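Local coordinates for protein phospholyase (Arthrobacter aurescens, PDB 5G4I) that removes phosphate from phosphoethanolamine-type substrates as a pyridoxal-phosphate-dependent phospholyase, and is a homologue of the class III aminotransferases, at residues N93-E98 with S318-L323; S105-A110 with A291-A296; I176-G181 with S361-G366; G232-V237 with F270-E275; R380-A385 with H407-K412. All coordinates share one frame; numbering follows the deposited sequence.

Contact 1: residues N93-E98 with S318-L323; sequences NSRVVE and SSAAGL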
# COMPACT_ATOMS: atom_id res chain seq x y z
N ASN A 93 -7.09 -20.26 3.48
CA ASN A 93 -8.49 -19.79 3.26
C ASN A 93 -8.71 -19.86 1.73
O ASN A 93 -7.82 -19.49 0.92
CB ASN A 93 -8.78 -18.42 3.83
CG ASN A 93 -10.26 -18.00 3.74
OD1 ASN A 93 -11.12 -18.30 4.71
ND2 ASN A 93 -10.64 -17.44 2.65
N SER A 94 -9.91 -20.29 1.32
CA SER A 94 -10.16 -20.55 -0.09
C SER A 94 -10.29 -19.27 -0.96
O SER A 94 -10.05 -19.33 -2.19
CB SER A 94 -11.38 -21.44 -0.36
OG SER A 94 -12.53 -20.80 -0.01
N ARG A 95 -10.75 -18.15 -0.40
CA ARG A 95 -11.09 -16.99 -1.26
C ARG A 95 -9.88 -16.44 -2.03
O ARG A 95 -10.04 -16.11 -3.25
CB ARG A 95 -11.76 -15.81 -0.48
CG ARG A 95 -12.98 -16.16 0.38
CD ARG A 95 -14.12 -16.92 -0.29
NE ARG A 95 -14.60 -16.34 -1.52
CZ ARG A 95 -15.51 -15.36 -1.64
NH1 ARG A 95 -15.93 -14.69 -0.57
NH2 ARG A 95 -15.94 -14.94 -2.84
N VAL A 96 -8.72 -16.32 -1.38
CA VAL A 96 -7.53 -15.83 -2.10
C VAL A 96 -7.10 -16.76 -3.25
O VAL A 96 -6.64 -16.29 -4.30
CB VAL A 96 -6.33 -15.50 -1.16
CG1 VAL A 96 -5.82 -16.74 -0.43
CG2 VAL A 96 -5.23 -14.75 -1.92
N VAL A 97 -7.28 -18.07 -3.00
CA VAL A 97 -6.91 -19.03 -4.06
C VAL A 97 -7.86 -18.93 -5.24
O VAL A 97 -7.45 -18.97 -6.42
CB VAL A 97 -6.83 -20.46 -3.46
CG1 VAL A 97 -6.46 -21.50 -4.55
CG2 VAL A 97 -5.74 -20.47 -2.42
N GLU A 98 -9.16 -18.86 -4.96
CA GLU A 98 -10.17 -18.69 -5.97
C GLU A 98 -9.90 -17.42 -6.82
O GLU A 98 -9.97 -17.41 -8.06
CB GLU A 98 -11.57 -18.58 -5.40
CG GLU A 98 -12.06 -19.86 -4.75
CD GLU A 98 -13.20 -19.64 -3.73
OE1 GLU A 98 -13.81 -18.50 -3.63
OE2 GLU A 98 -13.48 -20.68 -3.02
N SER A 318 -10.68 -8.43 0.46
CA SER A 318 -10.06 -7.98 -0.79
C SER A 318 -10.23 -9.00 -1.93
O SER A 318 -10.57 -8.59 -3.06
CB SER A 318 -8.55 -7.71 -0.56
OG SER A 318 -8.35 -6.57 0.29
N SER A 319 -10.04 -10.28 -1.62
CA SER A 319 -10.22 -11.34 -2.64
C SER A 319 -11.66 -11.38 -3.12
O SER A 319 -11.90 -11.55 -4.34
CB SER A 319 -9.77 -12.67 -2.05
OG SER A 319 -8.38 -12.65 -1.64
N ALA A 320 -12.64 -11.28 -2.21
CA ALA A 320 -14.09 -11.26 -2.58
C ALA A 320 -14.38 -10.08 -3.51
O ALA A 320 -15.13 -10.19 -4.51
CB ALA A 320 -14.97 -11.27 -1.32
N ALA A 321 -13.85 -8.86 -3.18
CA ALA A 321 -14.00 -7.68 -4.02
C ALA A 321 -13.45 -7.88 -5.45
O ALA A 321 -14.14 -7.61 -6.47
CB ALA A 321 -13.30 -6.51 -3.39
N GLY A 322 -12.21 -8.42 -5.51
CA GLY A 322 -11.62 -8.62 -6.84
C GLY A 322 -12.34 -9.70 -7.66
O GLY A 322 -12.51 -9.53 -8.90
N LEU A 323 -12.83 -10.77 -6.99
CA LEU A 323 -13.58 -11.82 -7.72
C LEU A 323 -14.89 -11.22 -8.26
O LEU A 323 -15.29 -11.53 -9.40
CB LEU A 323 -13.85 -12.99 -6.76
CG LEU A 323 -12.83 -14.07 -6.59
CD1 LEU A 323 -13.16 -14.84 -5.27
CD2 LEU A 323 -12.88 -14.98 -7.88
O HOH W 1 -16.79 -12.47 -4.58
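Arg95 of helix 94-104 leans across Ser319, Ala320 and Leu323 of helix 316-331, where the two helical segments approach to 8.5 Å between axes that run 34° apart. Its CB lies 4.0 Å from CB of Ser319, and chi1 (-52°) holds CG beside the backbone N. After bends at chi2 and chi3, NE forms a salt bridge with Glu98 OE1 at 3.1 Å within its own helix, meeting it on the syn side but tilted out of the carboxylate plane; OE1 lies in the guanidinium plane. Further out, CA of Ala320 sits over one face of the guanidinium, and NH1, also hydrogen-bonded to Gln81, is 3.6 Å from CB of Ala320. NH2 comes within 3.7 Å of Leu323 CD1 and makes a weak bond to a water that donates to Ala320 O at 2.8 Å. Beside this arm the helices meet closely: Ser319 OG, bonded back to the carbonyl of Asn315, stands 3.3 Å from CA of Val96. The other methyl of Leu323, CD2, rests 3.8 Å from the carbonyl O of Glu98. Arg22 of the second subunit packs on Glu98, which places the pair beside the dimer interface. No direct hydrogen bond joins the two segments. Carbon contacts and a water do so, while Glu98 and Gln81 engage the guanidinium, and the carboxylate probably offsets much of its charge.

Contact 2: residues S105-A110 with A291-A296; sequences SKFDGA and AVVTTA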
# COMPACT_ATOMS: atom_id res chain seq x y z
N SER A 105 -6.14 -16.82 -14.91
CA SER A 105 -6.81 -17.38 -16.13
C SER A 105 -6.90 -16.31 -17.24
O SER A 105 -7.19 -16.60 -18.39
CB SER A 105 -8.22 -17.92 -15.82
OG SER A 105 -9.21 -16.88 -15.60
N LYS A 106 -6.72 -15.00 -16.89
CA LYS A 106 -6.71 -13.87 -17.83
C LYS A 106 -5.36 -13.61 -18.47
O LYS A 106 -5.25 -12.61 -19.23
CB LYS A 106 -7.23 -12.57 -17.14
CG LYS A 106 -8.57 -12.70 -16.48
CD LYS A 106 -9.66 -13.09 -17.46
CE LYS A 106 -11.04 -12.89 -16.80
NZ LYS A 106 -12.13 -13.40 -17.68
N PHE A 107 -4.40 -14.48 -18.20
CA PHE A 107 -3.03 -14.38 -18.72
C PHE A 107 -2.58 -15.61 -19.49
O PHE A 107 -3.01 -16.65 -19.21
CB PHE A 107 -2.00 -14.13 -17.59
CG PHE A 107 -2.05 -12.74 -17.01
CD1 PHE A 107 -1.32 -11.75 -17.56
CD2 PHE A 107 -2.83 -12.46 -15.93
CE1 PHE A 107 -1.38 -10.49 -17.07
CE2 PHE A 107 -2.91 -11.19 -15.42
CZ PHE A 107 -2.18 -10.20 -15.99
N ASP A 108 -1.69 -15.43 -20.45
CA ASP A 108 -1.14 -16.53 -21.23
C ASP A 108 0.33 -16.70 -21.05
O ASP A 108 0.94 -15.98 -20.38
CB ASP A 108 -1.02 -16.24 -22.71
CG ASP A 108 -2.18 -15.91 -23.33
OD1 ASP A 108 -3.23 -16.43 -22.92
OD2 ASP A 108 -2.00 -15.16 -24.34
N GLY A 109 0.88 -17.63 -21.80
CA GLY A 109 2.35 -17.78 -21.79
C GLY A 109 2.89 -18.23 -20.43
O GLY A 109 2.29 -18.94 -19.65
N ALA A 110 4.04 -17.62 -20.04
CA ALA A 110 4.72 -17.99 -18.82
C ALA A 110 4.24 -17.14 -17.57
O ALA A 110 4.78 -17.32 -16.51
CB ALA A 110 6.22 -17.78 -19.01
N ALA A 291 -1.48 -5.74 -7.69
CA ALA A 291 -0.78 -7.05 -7.93
C ALA A 291 0.43 -6.90 -8.82
O ALA A 291 0.51 -6.02 -9.67
CB ALA A 291 -1.76 -8.10 -8.56
N VAL A 292 1.35 -7.90 -8.66
CA VAL A 292 2.45 -8.17 -9.62
C VAL A 292 2.19 -9.63 -10.14
O VAL A 292 2.16 -10.60 -9.35
CB VAL A 292 3.80 -8.12 -8.92
CG1 VAL A 292 4.90 -8.47 -9.96
CG2 VAL A 292 4.06 -6.82 -8.24
N VAL A 293 1.96 -9.79 -11.44
CA VAL A 293 1.86 -11.11 -12.12
C VAL A 293 3.22 -11.41 -12.81
O VAL A 293 3.83 -10.50 -13.42
CB VAL A 293 0.63 -11.16 -13.08
CG1 VAL A 293 0.72 -12.37 -14.04
CG2 VAL A 293 -0.67 -11.10 -12.29
N THR A 294 3.74 -12.63 -12.61
CA THR A 294 5.10 -12.95 -13.06
C THR A 294 5.22 -14.44 -13.39
O THR A 294 4.19 -15.18 -13.44
CB THR A 294 6.16 -12.38 -12.11
OG1 THR A 294 7.49 -12.40 -12.74
CG2 THR A 294 6.22 -13.14 -10.79
N THR A 295 6.46 -14.87 -13.69
CA THR A 295 6.74 -16.24 -14.04
C THR A 295 7.02 -17.08 -12.78
O THR A 295 7.36 -16.61 -11.69
CB THR A 295 7.97 -16.29 -14.98
OG1 THR A 295 9.16 -15.93 -14.23
CG2 THR A 295 7.83 -15.45 -16.15
N ALA A 296 6.90 -18.39 -12.92
CA ALA A 296 7.28 -19.32 -11.86
C ALA A 296 8.74 -19.20 -11.43
O ALA A 296 9.01 -19.15 -10.22
CB ALA A 296 7.01 -20.75 -12.29
O HOH W 2 6.21 -19.44 -15.58
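One face of the Phe107 ring is taken by CG1 of Val293, which stands 3.9 Å from the ring centroid and only 3° off the normal, a CH-pi contact over the centre. The second methyl, CG2, lies 3.9 Å from CE2 of Phe107 and also nears CZ. The two side chains reach toward each other tip to tip, and chi1 of Val293 (166°) sets CG1 anti to its backbone N. The ring also stacks with Trp265 and touches Tyr267 and Met279, and the indole NH of Trp265 bonds to the carbonyl of Lys106. Val293 belongs to strand 290-294, which in the large-domain sheet of this fold-type I enzyme lies between 113-117 and 276-279 and runs antiparallel to both. The loop 105-110, between helix 94-104 and strand 113-117, therefore packs against the strand that neighbours its own continuation. At the far end of the strand the contact passes to the backbone. Ala110 O receives a CA-H...O contact from Thr295, 3.3 Å from its CA, and CG2 of Thr295 lies 4.0 Å from CB of Ala110. A water donates to Ala110 O at 2.7 Å and accepts from Ala296 N at 2.9 Å, bridging the loop to the first turn of helix 296-305. Thr295 is the N-cap of that helix: OG1, between the backbone N and the carbonyl carbon, accepts from the backbone N of Leu298, while CG2 is left against Ala110.

Contact 3: residues I176-G181 with S361-G366; sequences IPDVSG and SVRGRG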
# COMPACT_ATOMS: atom_id res chain seq x y z
N ILE A 176 9.41 8.88 -26.20
CA ILE A 176 8.71 7.75 -26.86
C ILE A 176 8.11 8.28 -28.19
O ILE A 176 7.48 9.36 -28.17
CB ILE A 176 7.60 7.22 -25.92
CG1 ILE A 176 8.11 6.77 -24.53
CG2 ILE A 176 6.75 6.12 -26.57
CD1 ILE A 176 8.97 5.50 -24.54
N PRO A 177 8.33 7.60 -29.32
CA PRO A 177 7.90 8.13 -30.64
C PRO A 177 6.35 8.11 -30.80
O PRO A 177 5.69 7.13 -30.38
CB PRO A 177 8.57 7.22 -31.63
CG PRO A 177 8.82 5.95 -30.89
CD PRO A 177 9.14 6.39 -29.50
N ASP A 178 5.81 9.18 -31.43
CA ASP A 178 4.40 9.33 -31.66
C ASP A 178 4.18 9.62 -33.20
O ASP A 178 4.71 10.61 -33.67
CB ASP A 178 3.84 10.47 -30.82
CG ASP A 178 2.29 10.65 -30.90
OD1 ASP A 178 1.61 9.83 -31.46
OD2 ASP A 178 1.87 11.70 -30.30
N VAL A 179 3.43 8.74 -33.87
CA VAL A 179 3.18 8.90 -35.35
C VAL A 179 1.99 9.80 -35.61
O VAL A 179 1.71 10.09 -36.80
CB VAL A 179 2.99 7.54 -36.08
CG1 VAL A 179 4.17 6.61 -35.85
CG2 VAL A 179 1.69 6.86 -35.72
N SER A 180 1.29 10.28 -34.57
CA SER A 180 0.10 11.17 -34.73
C SER A 180 0.43 12.38 -35.58
O SER A 180 1.35 13.15 -35.29
CB SER A 180 -0.47 11.65 -33.36
OG SER A 180 -0.91 10.58 -32.54
N GLY A 181 -0.28 12.51 -36.69
CA GLY A 181 -0.05 13.65 -37.58
C GLY A 181 1.25 13.67 -38.42
O GLY A 181 1.57 14.68 -39.03
N SER A 361 -5.05 15.80 -33.33
CA SER A 361 -5.26 14.39 -33.61
C SER A 361 -6.24 13.71 -32.60
O SER A 361 -6.36 14.14 -31.43
CB SER A 361 -3.91 13.61 -33.53
OG SER A 361 -2.96 14.19 -34.44
N VAL A 362 -6.85 12.65 -33.07
CA VAL A 362 -7.67 11.73 -32.26
C VAL A 362 -6.73 10.62 -31.71
O VAL A 362 -5.97 10.05 -32.46
CB VAL A 362 -8.78 11.10 -33.13
CG1 VAL A 362 -9.63 10.13 -32.29
CG2 VAL A 362 -9.65 12.27 -33.59
N ARG A 363 -6.87 10.30 -30.43
CA ARG A 363 -5.92 9.42 -29.74
C ARG A 363 -6.68 8.36 -28.92
O ARG A 363 -7.77 8.57 -28.39
CB ARG A 363 -5.04 10.28 -28.86
CG ARG A 363 -4.18 11.32 -29.62
CD ARG A 363 -3.62 12.38 -28.69
NE ARG A 363 -2.74 13.34 -29.42
CZ ARG A 363 -1.50 13.09 -29.78
NH1 ARG A 363 -0.91 11.99 -29.44
NH2 ARG A 363 -0.88 13.97 -30.58
N GLY A 364 -6.01 7.24 -28.76
CA GLY A 364 -6.48 6.15 -27.81
C GLY A 364 -7.23 5.03 -28.50
O GLY A 364 -7.33 4.90 -29.76
N ARG A 365 -7.87 4.13 -27.69
CA ARG A 365 -8.83 3.13 -28.26
C ARG A 365 -9.70 2.59 -27.11
O ARG A 365 -9.40 2.89 -25.93
CB ARG A 365 -8.23 1.92 -29.03
CG ARG A 365 -7.27 1.20 -28.09
CD ARG A 365 -6.85 -0.08 -28.73
NE ARG A 365 -5.84 0.17 -29.75
CZ ARG A 365 -5.18 -0.78 -30.42
NH1 ARG A 365 -5.42 -2.07 -30.26
NH2 ARG A 365 -4.22 -0.38 -31.30
N GLY A 366 -10.72 1.88 -27.44
CA GLY A 366 -11.59 1.30 -26.47
C GLY A 366 -12.25 2.42 -25.71
O GLY A 366 -12.82 3.36 -26.32
O HOH W 3 1.58 14.63 -31.87
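An Asx turn at Asp178 presents its carboxylate to Arg363 of strand 359-365, an outermost strand, within this chain, of the small-domain sheet, which is built from both ends of the chain. The turn lies in the loop between strand 171-174, at the edge of the large-domain sheet, and helix 187-207, so the salt bridge ties the two parts of the fold together at the surface. Arg363 NH1 donates to Asp178 OD2 at 2.9 Å along a nearly straight path (174°), in the guanidinium plane and on the syn side of the carboxylate; the two planes are turned 65° apart. A water accepts from Arg363 NH2 at 2.9 Å and donates weakly to the same OD2. The other oxygen, OD1, closes the turn: it accepts from the backbone N of Ser180 at 3.2 Å and from Ser180 OG at 2.8 Å, both from one face of the carboxylate, and also from the backbone N of Gln228. Arg363 is itself shared, with NE in a salt bridge to Asp372 and NH1 bonded to the carbonyl of Leu226; its chain, extended from CG to NE, carries the guanidinium out to the loop. Ser180 OG lies over one face of that group, 3.4 Å from NH1, at an angle too poor for a hydrogen bond. Beside it, Ser180 CB rests 3.7 Å from OG of Ser361.

Contact 4: residues G232-V237 with F270-E275; sequences GYIEGV and FNVEPE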
# COMPACT_ATOMS: atom_id res chain seq x y z
N GLY A 232 6.98 -1.96 -34.03
CA GLY A 232 8.36 -2.45 -33.83
C GLY A 232 9.13 -1.71 -32.74
O GLY A 232 10.22 -2.14 -32.40
N TYR A 233 8.62 -0.58 -32.23
CA TYR A 233 9.33 0.15 -31.20
C TYR A 233 9.41 -0.64 -29.88
O TYR A 233 10.52 -0.95 -29.37
CB TYR A 233 8.79 1.55 -30.95
CG TYR A 233 9.54 2.31 -29.81
CD1 TYR A 233 10.77 2.88 -30.04
CD2 TYR A 233 9.04 2.36 -28.53
CE1 TYR A 233 11.50 3.55 -29.07
CE2 TYR A 233 9.71 3.05 -27.53
CZ TYR A 233 10.97 3.63 -27.80
OH TYR A 233 11.66 4.33 -26.80
N ILE A 234 8.24 -1.01 -29.34
CA ILE A 234 8.25 -1.79 -28.09
C ILE A 234 9.03 -3.09 -28.18
O ILE A 234 9.83 -3.53 -27.30
CB ILE A 234 6.82 -2.00 -27.52
CG1 ILE A 234 6.18 -0.64 -27.20
CG2 ILE A 234 6.76 -2.94 -26.34
CD1 ILE A 234 6.82 0.14 -26.00
N GLU A 235 8.82 -3.82 -29.31
CA GLU A 235 9.53 -5.06 -29.55
C GLU A 235 11.07 -4.85 -29.63
O GLU A 235 11.85 -5.63 -29.08
CB GLU A 235 9.01 -5.65 -30.90
CG GLU A 235 7.45 -5.89 -30.95
CD GLU A 235 6.35 -4.73 -31.20
OE1 GLU A 235 6.34 -3.61 -31.22
OE2 GLU A 235 5.25 -5.05 -31.46
N GLY A 236 11.45 -3.77 -30.27
CA GLY A 236 12.90 -3.40 -30.38
C GLY A 236 13.52 -3.06 -29.00
O GLY A 236 14.70 -3.40 -28.73
N VAL A 237 12.76 -2.34 -28.20
CA VAL A 237 13.21 -2.03 -26.82
C VAL A 237 13.38 -3.28 -26.04
O VAL A 237 14.42 -3.50 -25.37
CB VAL A 237 12.26 -1.01 -26.11
CG1 VAL A 237 12.70 -0.86 -24.64
CG2 VAL A 237 12.20 0.30 -26.81
N PHE A 270 1.09 -4.67 -28.56
CA PHE A 270 2.45 -4.85 -29.10
C PHE A 270 2.75 -6.32 -29.17
O PHE A 270 2.15 -7.19 -28.49
CB PHE A 270 3.41 -4.10 -28.18
CG PHE A 270 2.99 -2.64 -27.91
CD1 PHE A 270 3.12 -1.67 -28.89
CD2 PHE A 270 2.48 -2.23 -26.68
CE1 PHE A 270 2.73 -0.35 -28.70
CE2 PHE A 270 2.05 -0.94 -26.51
CZ PHE A 270 2.20 0.02 -27.48
N ASN A 271 3.77 -6.66 -29.94
CA ASN A 271 4.19 -8.05 -30.01
C ASN A 271 5.29 -8.33 -28.95
O ASN A 271 6.50 -8.48 -29.21
CB ASN A 271 4.71 -8.39 -31.42
CG ASN A 271 5.03 -9.87 -31.58
OD1 ASN A 271 4.54 -10.76 -30.83
ND2 ASN A 271 5.91 -10.16 -32.54
N VAL A 272 4.84 -8.34 -27.69
CA VAL A 272 5.71 -8.45 -26.52
C VAL A 272 5.02 -9.29 -25.42
O VAL A 272 3.77 -9.25 -25.29
CB VAL A 272 6.06 -7.05 -25.91
CG1 VAL A 272 4.88 -6.37 -25.16
CG2 VAL A 272 7.26 -7.10 -24.96
N GLU A 273 5.81 -10.07 -24.70
CA GLU A 273 5.30 -10.80 -23.48
C GLU A 273 6.23 -10.36 -22.35
O GLU A 273 7.39 -10.78 -22.22
CB GLU A 273 5.33 -12.32 -23.56
CG GLU A 273 4.72 -12.95 -22.30
CD GLU A 273 4.79 -14.49 -22.29
OE1 GLU A 273 4.57 -15.15 -23.36
OE2 GLU A 273 5.09 -15.11 -21.23
N PRO A 274 5.76 -9.42 -21.48
CA PRO A 274 6.57 -9.01 -20.33
C PRO A 274 6.83 -10.11 -19.31
O PRO A 274 6.00 -11.03 -19.14
CB PRO A 274 5.73 -7.88 -19.68
CG PRO A 274 4.65 -7.63 -20.57
CD PRO A 274 4.42 -8.82 -21.46
N GLU A 275 7.94 -9.99 -18.56
CA GLU A 275 8.25 -10.84 -17.45
C GLU A 275 7.43 -10.51 -16.17
O GLU A 275 7.24 -11.36 -15.30
CB GLU A 275 9.72 -10.91 -17.07
CG GLU A 275 10.61 -11.47 -18.16
CD GLU A 275 11.16 -10.43 -19.13
OE1 GLU A 275 10.62 -9.31 -19.35
OE2 GLU A 275 12.23 -10.76 -19.82
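Ile234 and Glu235, in the first turn of helix 233-243, carry the contact with Phe270, Asn271 and Val272. The helix opens at Gly232, its N-cap, whose backbone N makes a weak bond to Glu235 OE1. Tyr233 turns to other neighbours, packing on helix 187-207. Ile234 points at the loop and sets CG1 over the centre of the Phe270 ring, 3.7 Å from the centroid and 12° off the normal, a CH-pi contact. Its CG2 branch takes the other neighbour, 4.1 Å from Val272 CG1. Glu235 starts off to one side, but chi2 (78°) bends CD back toward the loop, and OE2 accepts from the backbone N of Asn271 at 2.7 Å and 169°, the N-H arriving from above the carboxylate plane. CG of Glu235 lies 3.3 Å from the carbonyl O of Asn271 and 3.7 Å from its CB. Asn271 is the centre of an inverse gamma turn, with a weak bond from Val272 N to Phe270 O. The Phe270 side chain is about 13 Å from the bound pyridoxal phosphate, so the contact is near the cofactor site without reaching it. One carboxylate thus grips the loop strongly through OE2 and the start of its own helix weakly through OE1, and the helix N-terminus would probably favour its negative charge.

Contact 5: residues R380-A385 with H407-K412; sequences RNPAPA and HDNVLK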
# COMPACT_ATOMS: atom_id res chain seq x y z
N ARG A 380 -1.06 25.74 -35.26
CA ARG A 380 -1.32 24.47 -34.56
C ARG A 380 -0.60 24.35 -33.17
O ARG A 380 -0.34 23.22 -32.69
CB ARG A 380 -1.04 23.25 -35.48
N ASN A 381 -0.34 25.48 -32.47
CA ASN A 381 0.31 25.40 -31.15
C ASN A 381 -0.64 24.79 -30.08
O ASN A 381 -1.85 25.08 -30.09
CB ASN A 381 0.75 26.76 -30.64
CG ASN A 381 1.96 27.29 -31.41
OD1 ASN A 381 2.62 26.55 -32.12
ND2 ASN A 381 2.26 28.56 -31.22
N PRO A 382 -0.07 24.03 -29.12
CA PRO A 382 -0.86 23.58 -27.95
C PRO A 382 -1.58 24.69 -27.28
O PRO A 382 -1.02 25.81 -27.13
CB PRO A 382 0.20 22.97 -27.03
CG PRO A 382 1.20 22.41 -28.01
CD PRO A 382 1.28 23.42 -29.14
N ALA A 383 -2.84 24.47 -26.90
CA ALA A 383 -3.65 25.46 -26.26
C ALA A 383 -4.19 25.04 -24.88
O ALA A 383 -5.37 24.77 -24.71
CB ALA A 383 -4.79 25.82 -27.18
N PRO A 384 -3.32 25.08 -23.86
CA PRO A 384 -3.72 24.72 -22.52
C PRO A 384 -4.83 25.56 -21.96
O PRO A 384 -5.73 25.06 -21.28
CB PRO A 384 -2.43 24.76 -21.71
CG PRO A 384 -1.46 25.59 -22.53
CD PRO A 384 -1.83 25.29 -23.95
N ALA A 385 -4.81 26.89 -22.21
CA ALA A 385 -5.88 27.68 -21.63
C ALA A 385 -7.30 27.34 -22.22
O ALA A 385 -8.27 27.37 -21.49
CB ALA A 385 -5.63 29.22 -21.83
N HIS A 407 2.12 19.36 -22.45
CA HIS A 407 1.63 20.71 -22.73
C HIS A 407 0.24 20.97 -22.20
O HIS A 407 -0.40 21.98 -22.52
CB HIS A 407 1.71 20.97 -24.22
CG HIS A 407 3.05 20.64 -24.83
ND1 HIS A 407 4.20 21.33 -24.50
CD2 HIS A 407 3.42 19.69 -25.73
CE1 HIS A 407 5.22 20.81 -25.17
NE2 HIS A 407 4.77 19.82 -25.91
N ASP A 408 -0.32 20.06 -21.36
CA ASP A 408 -1.56 20.28 -20.66
C ASP A 408 -2.75 20.57 -21.61
O ASP A 408 -3.69 21.33 -21.25
CB ASP A 408 -1.39 21.42 -19.62
CG ASP A 408 -1.72 21.01 -18.24
OD1 ASP A 408 -2.25 19.88 -17.99
OD2 ASP A 408 -1.45 21.85 -17.39
N ASN A 409 -2.75 19.89 -22.75
CA ASN A 409 -3.74 20.15 -23.81
C ASN A 409 -4.41 18.94 -24.43
O ASN A 409 -5.01 19.07 -25.50
CB ASN A 409 -3.10 21.01 -24.91
CG ASN A 409 -2.15 20.21 -25.77
OD1 ASN A 409 -1.27 19.53 -25.22
ND2 ASN A 409 -2.27 20.27 -27.05
N VAL A 410 -4.25 17.74 -23.83
CA VAL A 410 -4.94 16.55 -24.38
C VAL A 410 -6.15 16.26 -23.50
O VAL A 410 -6.03 15.93 -22.33
CB VAL A 410 -4.02 15.34 -24.49
CG1 VAL A 410 -4.79 14.14 -25.04
CG2 VAL A 410 -2.78 15.64 -25.31
N LEU A 411 -7.34 16.49 -24.08
CA LEU A 411 -8.60 16.29 -23.37
C LEU A 411 -8.82 14.79 -23.24
O LEU A 411 -8.62 14.10 -24.24
CB LEU A 411 -9.69 17.09 -24.21
CG LEU A 411 -10.89 17.58 -23.56
CD1 LEU A 411 -10.58 18.69 -22.55
CD2 LEU A 411 -11.84 18.07 -24.59
N LYS A 412 -9.05 14.34 -22.00
CA LYS A 412 -9.05 12.92 -21.66
C LYS A 412 -10.40 12.44 -21.20
O LYS A 412 -10.98 13.03 -20.26
CB LYS A 412 -8.15 12.69 -20.54
CG LYS A 412 -8.02 11.27 -20.09
CD LYS A 412 -7.86 11.22 -18.59
CE LYS A 412 -6.48 10.98 -18.08
NZ LYS A 412 -6.50 10.52 -16.68
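Pro382 and His407 cross obliquely: CG of Pro382 is 4.1 Å from CG of His407, neither squarely over the imidazole face nor at its edge. Closer still, CB of Pro382 lies 3.8 Å from CB of His407. Chi1 of His407 (-50°) puts CG beside the backbone N, and CB and CG meet the proline. The amide of Asn409 comes to the same proline: chi1 of Asn409 (74°) puts CG between the backbone N and the carbonyl carbon, and ND2 donates to the carbonyl of Ile373, in the neighbouring strand 368-373, and also rests against CB of Pro382 at 3.7 Å. CB of Asn409 faces backbone, 4.0 Å from Ala383 N. Pro384 packs on main-chain oxygens: its CB is 3.5 Å from His407 O, and its CA is 3.6 Å from Asp408 O, an oxygen that also bonds to Arg403. Asp408 adds its CB, 4.1 Å from Pro384 CB, and its positive phi helps turn the chain between strands 399-404 and 410-413. No hydrogen bond spans the two segments. Ala383 is the N-cap of helix 384-396, and its carbonyl accepts from Thr387. That helix is the crossover of a beta-alpha-beta unit linking parallel strands 368-373 and 399-404, with 410-413 inserted antiparallel between them, in the small domain characteristic of fold-type I pyridoxal phosphate enzymes.

Overall arrangement
Contacts 1, 2 and 4 are nested along the chain: 4 inside 2, and 2 inside 1. Contact 3 crosses 1 and 2, encloses 4 and closes before contact 5 opens. Contacts 2 and 4, centres 16 Å apart, touch around the large-domain sheet, probably through hydrogen bonds from Thr294 to Glu275 and from Ala110 to Glu273. Contacts 3 and 4 (18 Å between centres) meet where Tyr233 packs on Ile176 and Pro177. Contacts 3 and 5 (14 Å) share the small-domain sheet, where Arg363 packs on Val410. Contact 1, near the second subunit, lies 43 Å from contact 5, between centres, on the opposite side of the chain's centre; the five thus sample large domain, small domain and their seam.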